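Local coordinates for uncharacterized protein yedD (Klebsiella pneumoniae subsp. pneumoniae, PDB 4HWM) that is of unknown function but belongs to the YedD-like family of bacterial lipoproteins and folds into a closed antiparallel beta barrel, at residues A[12-17]-A[64-69]; A[24-29]-A[40-45]; A[34-39]-A[55-60]. One frame throughout, in Å; residues are numbered along the deposited sequence. Where two conformers were deposited one is given.

Interaction 1: residues A[12-17]-A[64-69]; sequences VVKAPA and PGKLMN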
ATOM      1  N   VAL A  12      11.535  -3.821  12.281  1.00 20.11           N
ATOM      2  CA  VAL A  12      11.714  -3.950  10.843  1.00 21.98           C
ATOM      3  C   VAL A  12      12.382  -2.715  10.315  1.00 24.45           C
ATOM      4  O   VAL A  12      11.994  -1.590  10.649  1.00 23.90           O
ATOM      5  CB  VAL A  12      10.376  -4.143  10.085  1.00 21.67           C
ATOM      6  CG1 VAL A  12      10.569  -3.893   8.572  1.00 22.89           C
ATOM      7  CG2 VAL A  12       9.837  -5.516  10.350  1.00 22.39           C
ATOM      8  N   VAL A  13      13.407  -2.977   9.488  1.00 28.08           N
ATOM      9  CA  VAL A  13      14.204  -1.965   8.814  1.00 28.54           C
ATOM     10  C   VAL A  13      13.453  -1.440   7.574  1.00 25.16           C
ATOM     11  O   VAL A  13      13.249  -2.158   6.585  1.00 28.00           O
ATOM     12  CB  VAL A  13      15.584  -2.530   8.411  1.00 30.82           C
ATOM     13  CG1 VAL A  13      16.392  -1.493   7.598  1.00 31.79           C
ATOM     14  CG2 VAL A  13      16.352  -2.977   9.667  1.00 34.59           C
ATOM     15  N   LYS A  14      12.995  -0.210   7.693  1.00 21.35           N
ATOM     16  CA  LYS A  14      12.126   0.412   6.675  1.00 21.54           C
ATOM     17  C   LYS A  14      12.977   0.822   5.485  1.00 19.94           C
ATOM     18  O   LYS A  14      13.918   1.605   5.639  1.00 23.02           O
ATOM     19  CB  LYS A  14      11.466   1.616   7.275  1.00 24.91           C
ATOM     20  CG  LYS A  14      10.529   2.313   6.352  1.00 23.48           C
ATOM     21  CD  LYS A  14       9.739   3.448   7.054  1.00 26.54           C
ATOM     22  CE  LYS A  14      10.529   4.712   7.313  1.00 26.57           C
ATOM     23  NZ  LYS A  14       9.822   5.713   8.176  1.00 26.59           N
ATOM     24  N   ALA A  15      12.651   0.286   4.308  1.00 17.25           N
ATOM     25  CA  ALA A  15      13.421   0.557   3.085  1.00 17.55           C
ATOM     26  C   ALA A  15      12.856   1.797   2.389  1.00 16.40           C
ATOM     27  O   ALA A  15      11.653   1.886   2.159  1.00 17.75           O
ATOM     28  CB  ALA A  15      13.364  -0.631   2.131  1.00 18.88           C
ATOM     29  N   PRO A  16      13.723   2.741   1.966  1.00 17.91           N
ATOM     30  CA  PRO A  16      13.268   3.814   1.116  1.00 17.38           C
ATOM     31  C   PRO A  16      12.672   3.294  -0.192  1.00 17.32           C
ATOM     32  O   PRO A  16      13.084   2.246  -0.689  1.00 18.85           O
ATOM     33  CB  PRO A  16      14.544   4.630   0.834  1.00 20.62           C
ATOM     34  CG  PRO A  16      15.449   4.293   1.968  1.00 25.29           C
ATOM     35  CD  PRO A  16      15.161   2.874   2.295  1.00 19.43           C
ATOM     36  N   ALA A  17      11.665   3.983  -0.706  1.00 16.53           N
ATOM     37  CA  ALA A  17      11.044   3.554  -1.950  1.00 16.87           C
ATOM     38  C   ALA A  17      12.069   3.616  -3.087  1.00 17.71           C
ATOM     39  O   ALA A  17      12.698   4.665  -3.278  1.00 19.76           O
ATOM     40  CB  ALA A  17       9.879   4.452  -2.268  1.00 16.82           C
ATOM     41  N   PRO A  64      -1.524   0.448   8.031  1.00 11.65           N
ATOM     42  CA  PRO A  64      -0.192   0.980   7.782  1.00 12.08           C
ATOM     43  C   PRO A  64       0.830  -0.157   7.600  1.00 12.28           C
ATOM     44  O   PRO A  64       0.624  -1.278   8.063  1.00 13.88           O
ATOM     45  CB  PRO A  64       0.085   1.820   9.039  1.00 15.38           C
ATOM     46  CG  PRO A  64      -1.334   2.227   9.534  1.00 17.05           C
ATOM     47  CD  PRO A  64      -2.112   0.954   9.289  1.00 15.20           C
ATOM     48  N   GLY A  65       1.954   0.139   6.954  1.00 12.67           N
ATOM     49  CA  GLY A  65       3.043  -0.808   6.798  1.00 13.76           C
ATOM     50  C   GLY A  65       4.353  -0.102   6.468  1.00 12.81           C
ATOM     51  O   GLY A  65       4.439   1.120   6.523  1.00 13.94           O
ATOM     52  N   LYS A  66       5.337  -0.914   6.122  1.00 13.78           N
ATOM     53  CA  LYS A  66       6.675  -0.454   5.792  1.00 15.69           C
ATOM     54  C   LYS A  66       7.207  -1.267   4.649  1.00 14.03           C
ATOM     55  O   LYS A  66       7.033  -2.468   4.641  1.00 16.22           O
ATOM     56  CB  LYS A  66       7.662  -0.717   6.959  1.00 18.08           C
ATOM     57  CG  LYS A  66       7.380  -0.002   8.206  1.00 20.77           C
ATOM     58  CD  LYS A  66       8.304  -0.460   9.325  1.00 19.57           C
ATOM     59  CE  LYS A  66       7.995   0.182  10.639  1.00 25.71           C
ATOM     60  NZ  LYS A  66       8.852  -0.471  11.708  1.00 27.31           N
ATOM     61  N   LEU A  67       7.953  -0.647   3.739  1.00 14.23           N
ATOM     62  CA  LEU A  67       8.688  -1.416   2.741  1.00 14.32           C
ATOM     63  C   LEU A  67       9.888  -2.100   3.390  1.00 16.37           C
ATOM     64  O   LEU A  67      10.506  -1.552   4.322  1.00 17.46           O
ATOM     65  CB  LEU A  67       9.216  -0.522   1.647  1.00 15.28           C
ATOM     66  CG  LEU A  67       8.212   0.199   0.779  1.00 15.25           C
ATOM     67  CD1 LEU A  67       9.008   1.020  -0.256  1.00 16.06           C
ATOM     68  CD2 LEU A  67       7.218  -0.757   0.103  1.00 16.88           C
HETATM   69  N   MSE A  68      10.196  -3.290   2.890  1.00 18.86           N
HETATM   70  CA  MSE A  68      11.377  -4.043   3.295  1.00 21.54           C
HETATM   71  C   MSE A  68      12.040  -4.529   2.028  1.00 24.68           C
HETATM   72  O   MSE A  68      11.387  -4.922   1.058  1.00 24.79           O
HETATM   73  CB  MSE A  68      10.958  -5.217   4.174  1.00 24.70           C
HETATM   74  CG  MSE A  68      12.097  -6.100   4.665  1.00 30.40           C
HETATM   75 SE   MSE A  68      11.409  -7.600   5.686  0.75 44.27          SE
HETATM   76  CE  MSE A  68      10.682  -8.623   4.166  1.00 45.84           C
ATOM     77  N   ASN A  69      13.374  -4.479   2.035  1.00 28.76           N
ATOM     78  CA  ASN A  69      14.182  -5.048   0.979  1.00 34.39           C
ATOM     79  C   ASN A  69      14.703  -6.388   1.517  1.00 35.36           C
ATOM     80  O   ASN A  69      15.351  -6.424   2.567  1.00 37.06           O
ATOM     81  CB  ASN A  69      15.327  -4.085   0.650  1.00 37.04           C
ATOM     82  CG  ASN A  69      15.911  -4.292  -0.734  1.00 45.74           C
ATOM     83  OD1 ASN A  69      15.255  -4.771  -1.658  1.00 53.10           O
ATOM     84  ND2 ASN A  69      17.160  -3.892  -0.887  1.00 50.29           N
TER
HETATM   85  O   HOH W   1      14.739  -3.362   4.306  1.00 30.94           O
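Ala15 and Leu67 meet through backbone and side chain together. Ala15 N donates to Leu67 O over 2.8 Å in a nearly straight bond (173° at the hydrogen), with the donor standing well above the carbonyl plane. The Leu67 side chain then runs beside the irregular segment 12-17. Its CB lies 3.5 Å from Ala15 O and also touches the Ala15 methyl. CG, anti to its own carbonyl carbon (chi1 -64°), stays near the same oxygen. At the tip, CD1 reaches 3.7 Å from Ala17 CA and packs on Ala17 CB. A water donates to Val13 O at 3.0 Å and accepts from Asn69 N at 2.9 Å, tying the loop to the strand a second time. The Lys66 and Val12 side chains run antiparallel past one another, with Lys66 CD 4.2 Å from Val12 CG1. Lys66 NZ is hydrogen-bonded to Tyr9 O and makes a cation-pi contact with the Tyr9 ring, while Lys14 leads away to a salt bridge with Asp50. The loop thus crosses strand 60-70 near its end, with Leu67 touching Val45 of strand 40-45, Thr51 of strand 50-56 and Ile74 of strand 73-78.

Interaction 2: residues A[24-29]-A[40-45]; sequences FWQTKG and IASLIV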
ATOM      1  N   PHE A  24       0.709   7.259  -4.973  1.00 11.40           N
ATOM      2  CA  PHE A  24      -0.593   6.660  -4.732  1.00 10.42           C
ATOM      3  C   PHE A  24      -0.885   5.662  -5.855  1.00 10.65           C
ATOM      4  O   PHE A  24      -0.703   5.973  -7.027  1.00 12.01           O
ATOM      5  CB  PHE A  24      -1.702   7.703  -4.757  1.00 11.17           C
ATOM      6  CG  PHE A  24      -1.578   8.795  -3.733  1.00 12.14           C
ATOM      7  CD1 PHE A  24      -1.289   8.525  -2.427  1.00 14.93           C
ATOM      8  CD2 PHE A  24      -1.815  10.106  -4.093  1.00 14.45           C
ATOM      9  CE1 PHE A  24      -1.231   9.543  -1.484  1.00 15.25           C
ATOM     10  CE2 PHE A  24      -1.742  11.132  -3.172  1.00 17.00           C
ATOM     11  CZ  PHE A  24      -1.459  10.852  -1.857  1.00 16.04           C
ATOM     12  N   TRP A  25      -1.369   4.484  -5.469  1.00 10.58           N
ATOM     13  CA  TRP A  25      -1.691   3.413  -6.393  1.00 10.86           C
ATOM     14  C   TRP A  25      -3.110   2.958  -6.108  1.00 10.96           C
ATOM     15  O   TRP A  25      -3.458   2.807  -4.942  1.00 10.66           O
ATOM     16  CB  TRP A  25      -0.688   2.278  -6.169  1.00 10.16           C
ATOM     17  CG  TRP A  25       0.714   2.705  -6.408  1.00 11.72           C
ATOM     18  CD1 TRP A  25       1.590   3.223  -5.493  1.00 11.14           C
ATOM     19  CD2 TRP A  25       1.404   2.678  -7.652  1.00  9.77           C
ATOM     20  NE1 TRP A  25       2.777   3.533  -6.099  1.00 11.74           N
ATOM     21  CE2 TRP A  25       2.699   3.196  -7.420  1.00 11.19           C
ATOM     22  CE3 TRP A  25       1.070   2.256  -8.940  1.00 11.90           C
ATOM     23  CZ2 TRP A  25       3.635   3.325  -8.434  1.00 11.78           C
ATOM     24  CZ3 TRP A  25       2.042   2.349  -9.945  1.00 12.75           C
ATOM     25  CH2 TRP A  25       3.289   2.894  -9.675  1.00 12.30           C
ATOM     26  N   GLN A  26      -3.911   2.716  -7.139  1.00 10.68           N
ATOM     27  CA  GLN A  26      -5.320   2.337  -6.946  0.50 11.16           C
ATOM     28  C   GLN A  26      -5.748   1.403  -8.059  1.00 10.70           C
ATOM     29  O   GLN A  26      -5.376   1.578  -9.212  1.00 12.55           O
ATOM     30  CB  GLN A  26      -6.245   3.572  -6.930  0.50 11.91           C
ATOM     31  CG  GLN A  26      -7.696   3.256  -6.575  0.50 13.90           C
ATOM     32  CD  GLN A  26      -8.515   4.481  -6.216  0.50 18.35           C
ATOM     33  OE1 GLN A  26      -8.622   4.846  -5.047  0.50 24.45           O
ATOM     34  NE2 GLN A  26      -9.103   5.114  -7.216  0.50 20.24           N
ATOM     35  N   THR A  27      -6.559   0.417  -7.712  1.00 11.49           N
ATOM     36  CA  THR A  27      -7.151  -0.471  -8.713  1.00 12.46           C
ATOM     37  C   THR A  27      -8.109   0.365  -9.592  1.00 13.41           C
ATOM     38  O   THR A  27      -8.861   1.197  -9.092  1.00 15.30           O
ATOM     39  CB  THR A  27      -7.901  -1.641  -8.034  1.00 11.67           C
ATOM     40  OG1 THR A  27      -8.885  -1.122  -7.140  1.00 12.25           O
ATOM     41  CG2 THR A  27      -6.941  -2.567  -7.295  1.00 14.45           C
ATOM     42  N   LYS A  28      -8.090   0.132 -10.899  1.00 16.53           N
ATOM     43  CA  LYS A  28      -8.901   0.925 -11.842  0.50 19.29           C
ATOM     44  C   LYS A  28     -10.109   0.186 -12.402  1.00 21.16           C
ATOM     45  O   LYS A  28     -10.891   0.751 -13.165  1.00 26.75           O
ATOM     46  CB  LYS A  28      -8.015   1.456 -12.984  0.50 21.44           C
ATOM     47  CG  LYS A  28      -7.313   2.763 -12.622  0.50 25.51           C
ATOM     48  N   GLY A  29     -10.252  -1.068 -12.046  1.00 18.91           N
ATOM     49  CA  GLY A  29     -11.363  -1.869 -12.494  1.00 18.84           C
ATOM     50  C   GLY A  29     -11.492  -3.058 -11.589  1.00 15.95           C
ATOM     51  O   GLY A  29     -10.767  -3.172 -10.603  1.00 15.41           O
ATOM     52  N   ILE A  40     -12.469  -1.629  -4.296  1.00 10.66           N
ATOM     53  CA  ILE A  40     -11.293  -0.849  -4.669  1.00 10.66           C
ATOM     54  C   ILE A  40     -10.182  -1.137  -3.659  1.00 10.57           C
ATOM     55  O   ILE A  40     -10.425  -1.199  -2.462  1.00 11.85           O
ATOM     56  CB  ILE A  40     -11.600   0.678  -4.659  1.00 11.88           C
ATOM     57  CG1 ILE A  40     -12.740   1.015  -5.609  1.00 16.95           C
ATOM     58  CG2 ILE A  40     -10.357   1.533  -5.016  1.00 13.93           C
ATOM     59  CD1 ILE A  40     -13.390   2.345  -5.351  1.00 19.43           C
ATOM     60  N   ALA A  41      -8.955  -1.304  -4.142  1.00 10.84           N
ATOM     61  CA  ALA A  41      -7.783  -1.328  -3.299  1.00 10.44           C
ATOM     62  C   ALA A  41      -6.830  -0.212  -3.673  1.00 10.64           C
ATOM     63  O   ALA A  41      -6.647   0.123  -4.839  1.00 11.23           O
ATOM     64  CB  ALA A  41      -7.084  -2.672  -3.382  1.00 12.06           C
ATOM     65  N   SER A  42      -6.195   0.328  -2.649  1.00 10.77           N
ATOM     66  CA  SER A  42      -5.229   1.414  -2.803  1.00 10.19           C
ATOM     67  C   SER A  42      -3.987   1.118  -1.968  1.00 10.25           C
ATOM     68  O   SER A  42      -4.061   0.485  -0.911  1.00 10.28           O
ATOM     69  CB  SER A  42      -5.834   2.738  -2.316  1.00 13.67           C
ATOM     70  OG  SER A  42      -7.009   3.071  -3.024  1.00 18.14           O
ATOM     71  N   LEU A  43      -2.858   1.627  -2.439  1.00 10.12           N
ATOM     72  CA  LEU A  43      -1.600   1.526  -1.701  1.00 10.61           C
ATOM     73  C   LEU A  43      -0.909   2.881  -1.782  1.00 12.24           C
ATOM     74  O   LEU A  43      -0.680   3.386  -2.866  1.00 11.65           O
ATOM     75  CB  LEU A  43      -0.671   0.453  -2.299  1.00 11.88           C
ATOM     76  CG  LEU A  43       0.612   0.158  -1.506  1.00 11.85           C
ATOM     77  CD1 LEU A  43       0.320  -0.479  -0.160  1.00 13.47           C
ATOM     78  CD2 LEU A  43       1.542  -0.739  -2.359  1.00 14.60           C
ATOM     79  N   ILE A  44      -0.590   3.443  -0.622  1.00 10.74           N
ATOM     80  CA  ILE A  44       0.272   4.633  -0.516  1.00 11.04           C
ATOM     81  C   ILE A  44       1.686   4.160  -0.235  1.00 10.03           C
ATOM     82  O   ILE A  44       1.882   3.290   0.604  1.00 11.43           O
ATOM     83  CB  ILE A  44      -0.177   5.590   0.629  1.00 11.59           C
ATOM     84  CG1 ILE A  44      -1.668   5.944   0.489  1.00 13.92           C
ATOM     85  CG2 ILE A  44       0.756   6.809   0.718  1.00 13.50           C
ATOM     86  CD1 ILE A  44      -2.197   6.874   1.574  1.00 17.64           C
ATOM     87  N   VAL A  45       2.654   4.722  -0.969  1.00 10.03           N
ATOM     88  CA  VAL A  45       4.065   4.461  -0.681  1.00 12.04           C
ATOM     89  C   VAL A  45       4.741   5.822  -0.563  1.00 11.06           C
ATOM     90  O   VAL A  45       4.740   6.591  -1.526  1.00 13.11           O
ATOM     91  CB  VAL A  45       4.749   3.624  -1.781  1.00 11.97           C
ATOM     92  CG1 VAL A  45       6.239   3.390  -1.449  1.00 13.50           C
ATOM     93  CG2 VAL A  45       4.041   2.289  -1.993  1.00 12.77           C
TER
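Thr27 turns OG1 into the crowded position between its backbone N and carbonyl carbon (chi1 56°), which lets the hydroxyl oxygen accept from Ala41 N at 3.0 Å. In the same pair, Thr27 N donates to Ala41 O at 2.9 Å, and CG2 of Thr27 rests on the Ala41 methyl, so this residue engages both backbone polar atoms of its partner. Gln26 carries CG anti to its backbone N (chi1 -173°), where CG packs 3.5 Å from CG2 of Ile40; the two side chains cross obliquely. Between Ser42 OG and Gln26 OE1, 3.1 Å apart, there is at most a weak bond, and Gln26 was modelled in two conformers. Trp25 and Leu43 form the hydrogen-bonded pair of the two strands: Trp25 N reaches Leu43 O at 2.9 Å and Leu43 N reaches Trp25 O at 2.8 Å. Leu43 O also lies in the plane of the indole, at its edge near CD1. On the other face of the sheet, Phe24 and Ile44 extend alongside each other in a common direction, with Ile44 CG1 3.9 Å from Phe24 CD1, at the ring edge. Trp25 and Leu43 both touch Ile93, on a strand not adjacent to theirs, consistent with the barrel interior. This is the neighbour pairing of an antiparallel up-and-down barrel, closed where strand 23-26 bonds strand 98-103.

Interaction 3: residues A[34-39]-A[55-60]; sequences MMSPDA and RQWQRV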
HETATM    1  N   MSE A  34     -10.931  -9.690  -5.111  0.80 13.11           N
HETATM    2  CA  MSE A  34     -11.724  -8.932  -4.174  0.80 13.40           C
HETATM    3  C   MSE A  34     -13.153  -9.433  -4.099  0.80 12.46           C
HETATM    4  O   MSE A  34     -13.608 -10.217  -4.933  0.80 13.50           O
HETATM    5  CB  MSE A  34     -11.656  -7.470  -4.554  0.80 13.28           C
HETATM    6  CG  MSE A  34     -10.223  -6.891  -4.461  0.80 14.64           C
HETATM    7 SE   MSE A  34     -10.149  -4.967  -4.517  0.60 17.23          SE
HETATM    8  CE  MSE A  34     -10.422  -4.611  -2.625  0.80 15.88           C
HETATM    9  N   MSE A  35     -13.857  -8.933  -3.100  1.00 13.86           N
HETATM   10  CA  MSE A  35     -15.186  -9.433  -2.780  1.00 15.20           C
HETATM   11  C   MSE A  35     -16.217  -9.236  -3.898  1.00 14.96           C
HETATM   12  O   MSE A  35     -17.126 -10.033  -4.076  1.00 17.04           O
HETATM   13  CB  MSE A  35     -15.624  -8.800  -1.454  1.00 18.09           C
HETATM   14  CG  MSE A  35     -16.685  -9.490  -0.695  1.00 22.94           C
HETATM   15 SE   MSE A  35     -16.274 -11.344  -0.319  0.75 25.34          SE
HETATM   16  CE  MSE A  35     -18.040 -11.741   0.321  1.00 31.28           C
ATOM     17  N   SER A  36     -16.070  -8.173  -4.673  1.00 14.51           N
ATOM     18  CA  SER A  36     -17.015  -7.821  -5.711  1.00 14.82           C
ATOM     19  C   SER A  36     -16.361  -6.854  -6.706  1.00 13.29           C
ATOM     20  O   SER A  36     -15.418  -6.159  -6.314  1.00 12.83           O
ATOM     21  CB  SER A  36     -18.229  -7.156  -5.065  1.00 16.19           C
ATOM     22  OG  SER A  36     -19.381  -7.296  -5.907  1.00 17.44           O
ATOM     23  N   PRO A  37     -16.863  -6.783  -7.963  1.00 13.66           N
ATOM     24  CA  PRO A  37     -16.229  -5.931  -8.961  1.00 14.23           C
ATOM     25  C   PRO A  37     -16.073  -4.453  -8.613  1.00 13.52           C
ATOM     26  O   PRO A  37     -15.122  -3.827  -9.092  1.00 15.89           O
ATOM     27  CB  PRO A  37     -17.117  -6.097 -10.204  1.00 16.12           C
ATOM     28  CG  PRO A  37     -17.624  -7.500 -10.060  1.00 17.61           C
ATOM     29  CD  PRO A  37     -17.884  -7.664  -8.585  1.00 15.08           C
ATOM     30  N   ASP A  38     -16.936  -3.904  -7.775  1.00 14.66           N
ATOM     31  CA  ASP A  38     -16.812  -2.487  -7.402  1.00 14.40           C
ATOM     32  C   ASP A  38     -15.857  -2.224  -6.242  1.00 13.56           C
ATOM     33  O   ASP A  38     -15.579  -1.063  -5.924  1.00 14.06           O
ATOM     34  CB  ASP A  38     -18.162  -1.876  -7.056  1.00 13.96           C
ATOM     35  CG  ASP A  38     -19.098  -1.795  -8.246  1.00 16.10           C
ATOM     36  OD1 ASP A  38     -18.635  -1.640  -9.418  1.00 18.54           O
ATOM     37  OD2 ASP A  38     -20.301  -1.864  -7.944  1.00 18.38           O
ATOM     38  N   ALA A  39     -15.345  -3.287  -5.626  1.00 12.04           N
ATOM     39  CA  ALA A  39     -14.371  -3.124  -4.551  1.00 10.96           C
ATOM     40  C   ALA A  39     -13.103  -2.448  -5.130  1.00 10.81           C
ATOM     41  O   ALA A  39     -12.743  -2.677  -6.298  1.00 12.43           O
ATOM     42  CB  ALA A  39     -14.031  -4.465  -3.893  1.00 11.31           C
ATOM     43  N   ARG A  55      -8.436  -0.878   1.499  1.00 11.88           N
ATOM     44  CA  ARG A  55      -9.333  -1.600   0.605  1.00 13.20           C
ATOM     45  C   ARG A  55     -10.753  -1.328   1.042  1.00 13.09           C
ATOM     46  O   ARG A  55     -11.017  -1.234   2.218  1.00 15.00           O
ATOM     47  CB  ARG A  55      -9.028  -3.075   0.655  1.00 14.43           C
ATOM     48  CG  ARG A  55      -7.570  -3.330   0.352  1.00 14.79           C
ATOM     49  CD  ARG A  55      -7.266  -4.759   0.263  1.00 16.45           C
ATOM     50  NE  ARG A  55      -5.840  -5.031   0.404  1.00 14.05           N
ATOM     51  CZ  ARG A  55      -5.228  -6.158   0.097  1.00 13.84           C
ATOM     52  NH1 ARG A  55      -5.906  -7.199  -0.381  1.00 18.69           N
ATOM     53  NH2 ARG A  55      -3.928  -6.256   0.323  1.00 16.92           N
ATOM     54  N   GLN A  56     -11.662  -1.190   0.097  1.00 12.07           N
ATOM     55  CA  GLN A  56     -13.010  -0.770   0.423  1.00 12.56           C
ATOM     56  C   GLN A  56     -14.039  -1.397  -0.497  1.00 13.50           C
ATOM     57  O   GLN A  56     -13.817  -1.589  -1.697  1.00 14.36           O
ATOM     58  CB  GLN A  56     -13.130   0.743   0.343  1.00 16.69           C
ATOM     59  CG  GLN A  56     -12.845   1.345  -0.996  1.00 15.71           C
ATOM     60  CD  GLN A  56     -12.831   2.835  -0.939  1.00 20.67           C
ATOM     61  OE1 GLN A  56     -13.908   3.476  -0.898  1.00 28.13           O
ATOM     62  NE2 GLN A  56     -11.647   3.417  -0.954  1.00 18.40           N
ATOM     63  N   TRP A  57     -15.180  -1.716   0.097  1.00 14.28           N
ATOM     64  CA  TRP A  57     -16.378  -2.008  -0.669  1.00 14.23           C
ATOM     65  C   TRP A  57     -17.561  -1.632   0.224  1.00 13.62           C
ATOM     66  O   TRP A  57     -17.875  -0.456   0.330  1.00 15.05           O
ATOM     67  CB  TRP A  57     -16.391  -3.453  -1.179  1.00 15.18           C
ATOM     68  CG  TRP A  57     -17.617  -3.734  -1.989  1.00 14.75           C
ATOM     69  CD1 TRP A  57     -18.182  -2.918  -2.943  1.00 16.03           C
ATOM     70  CD2 TRP A  57     -18.429  -4.884  -1.903  1.00 16.17           C
ATOM     71  NE1 TRP A  57     -19.321  -3.511  -3.442  1.00 17.06           N
ATOM     72  CE2 TRP A  57     -19.500  -4.712  -2.813  1.00 15.12           C
ATOM     73  CE3 TRP A  57     -18.377  -6.044  -1.134  1.00 16.41           C
ATOM     74  CZ2 TRP A  57     -20.489  -5.671  -2.989  1.00 18.72           C
ATOM     75  CZ3 TRP A  57     -19.363  -6.993  -1.295  1.00 19.50           C
ATOM     76  CH2 TRP A  57     -20.421  -6.796  -2.212  1.00 17.66           C
ATOM     77  N   GLN A  58     -18.168  -2.593   0.905  1.00 14.22           N
ATOM     78  CA  GLN A  58     -19.203  -2.285   1.889  1.00 13.63           C
ATOM     79  C   GLN A  58     -18.598  -1.699   3.158  1.00 14.55           C
ATOM     80  O   GLN A  58     -19.250  -0.926   3.852  1.00 16.08           O
ATOM     81  CB  GLN A  58     -20.078  -3.498   2.240  1.00 13.92           C
ATOM     82  CG  GLN A  58     -20.792  -4.125   1.064  1.00 16.94           C
ATOM     83  CD  GLN A  58     -21.769  -3.214   0.411  1.00 17.87           C
ATOM     84  OE1 GLN A  58     -22.604  -2.599   1.084  1.00 21.35           O
ATOM     85  NE2 GLN A  58     -21.675  -3.096  -0.905  1.00 22.12           N
ATOM     86  N   ARG A  59     -17.361  -2.100   3.459  1.00 13.80           N
ATOM     87  CA  ARG A  59     -16.591  -1.568   4.562  1.00 13.35           C
ATOM     88  C   ARG A  59     -15.173  -1.284   4.082  1.00 13.46           C
ATOM     89  O   ARG A  59     -14.766  -1.779   3.036  1.00 13.75           O
ATOM     90  CB  ARG A  59     -16.538  -2.563   5.720  1.00 14.77           C
ATOM     91  CG  ARG A  59     -17.902  -2.788   6.367  1.00 17.76           C
ATOM     92  CD  ARG A  59     -17.813  -3.740   7.549  1.00 18.60           C
ATOM     93  NE  ARG A  59     -17.501  -5.104   7.124  1.00 20.59           N
ATOM     94  CZ  ARG A  59     -17.034  -6.084   7.907  1.00 25.18           C
ATOM     95  NH1 ARG A  59     -16.819  -5.891   9.198  1.00 26.71           N
ATOM     96  NH2 ARG A  59     -16.768  -7.275   7.380  1.00 25.33           N
ATOM     97  N   VAL A  60     -14.463  -0.487   4.869  1.00 13.76           N
ATOM     98  CA  VAL A  60     -13.072  -0.145   4.636  1.00 13.69           C
ATOM     99  C   VAL A  60     -12.200  -0.953   5.589  1.00 14.98           C
ATOM    100  O   VAL A  60     -12.527  -1.108   6.778  1.00 17.04           O
ATOM    101  CB  VAL A  60     -12.859   1.364   4.906  1.00 13.90           C
ATOM    102  CG1 VAL A  60     -11.413   1.751   4.775  1.00 17.63           C
ATOM    103  CG2 VAL A  60     -13.728   2.213   3.990  1.00 17.40           C
TER
HETATM  104  O   HOH W   2     -21.017  -2.990  -5.766  1.00 18.75           O
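The type I beta turn from Ser36 to Ala39, at the end of the loop leading into strand 40-45, lies against Trp57 in the connection between strands 50-56 and 60-70. Ser36 CB sits over the six-membered ring of Trp57, 3.5 Å from the centroid and only 15° off the ring normal, a CH-pi contact; the nearest ring atom to CB is CZ2, at 3.4 Å. Trp57 CG is anti to its backbone N (chi1 -179°), on the side of the turn. Met35 crosses the indole at about a right angle, CG touching CZ3 at 3.7 Å, before its chain bends and leads away. At the root of the ring, CB of Ala39 packs 3.7 Å from Trp57 CB, and Ala39 CA makes a CA-H...O contact of 3.3 Å with Gln56 O. Gln58 NE2 lies above the opposite face, toward the rim. A water in the indole plane accepts from Trp57 NE1 at 2.9 Å and donates to Asp38 OD2 at 2.6 Å. The turn itself is held by Ala39 N to Ser36 O, at 3.0 Å, and nearby Arg55 leads off to salt bridges with Asp53 and Asp96. No direct hydrogen bond joins the two segments, so the contact rests on dispersion, on the CH-pi contact, whose CH groups the attached hydroxyl may make slightly more positive, on the CA-H...O contact to Gln56 O, and on a single water that satisfies the indole N-H.

All three contacts involve the same antiparallel barrel, interaction 2 pairing two of its strands, interaction 1 setting a loop on strand 60-70 and interaction 3 joining two loops. Interaction 1 spans the longest stretch of chain and encloses the other two, whereas interactions 2 and 3 interleave. The centres of 2 and 3 are about 12 Å apart on the same side of the chain's centre, and Ile40 O and Gln56 N, 2.8 Å apart, join strands 40-45 and 50-56 through a probable hydrogen bond. Interaction 1 lies opposite, about 18 Å from interaction 2 and 26 Å from interaction 3 between centres, yet Val45 packs on both Ala17 and Leu67. Strand 40-45 thus runs from the neighbourhood of interaction 3 to that of interaction 1.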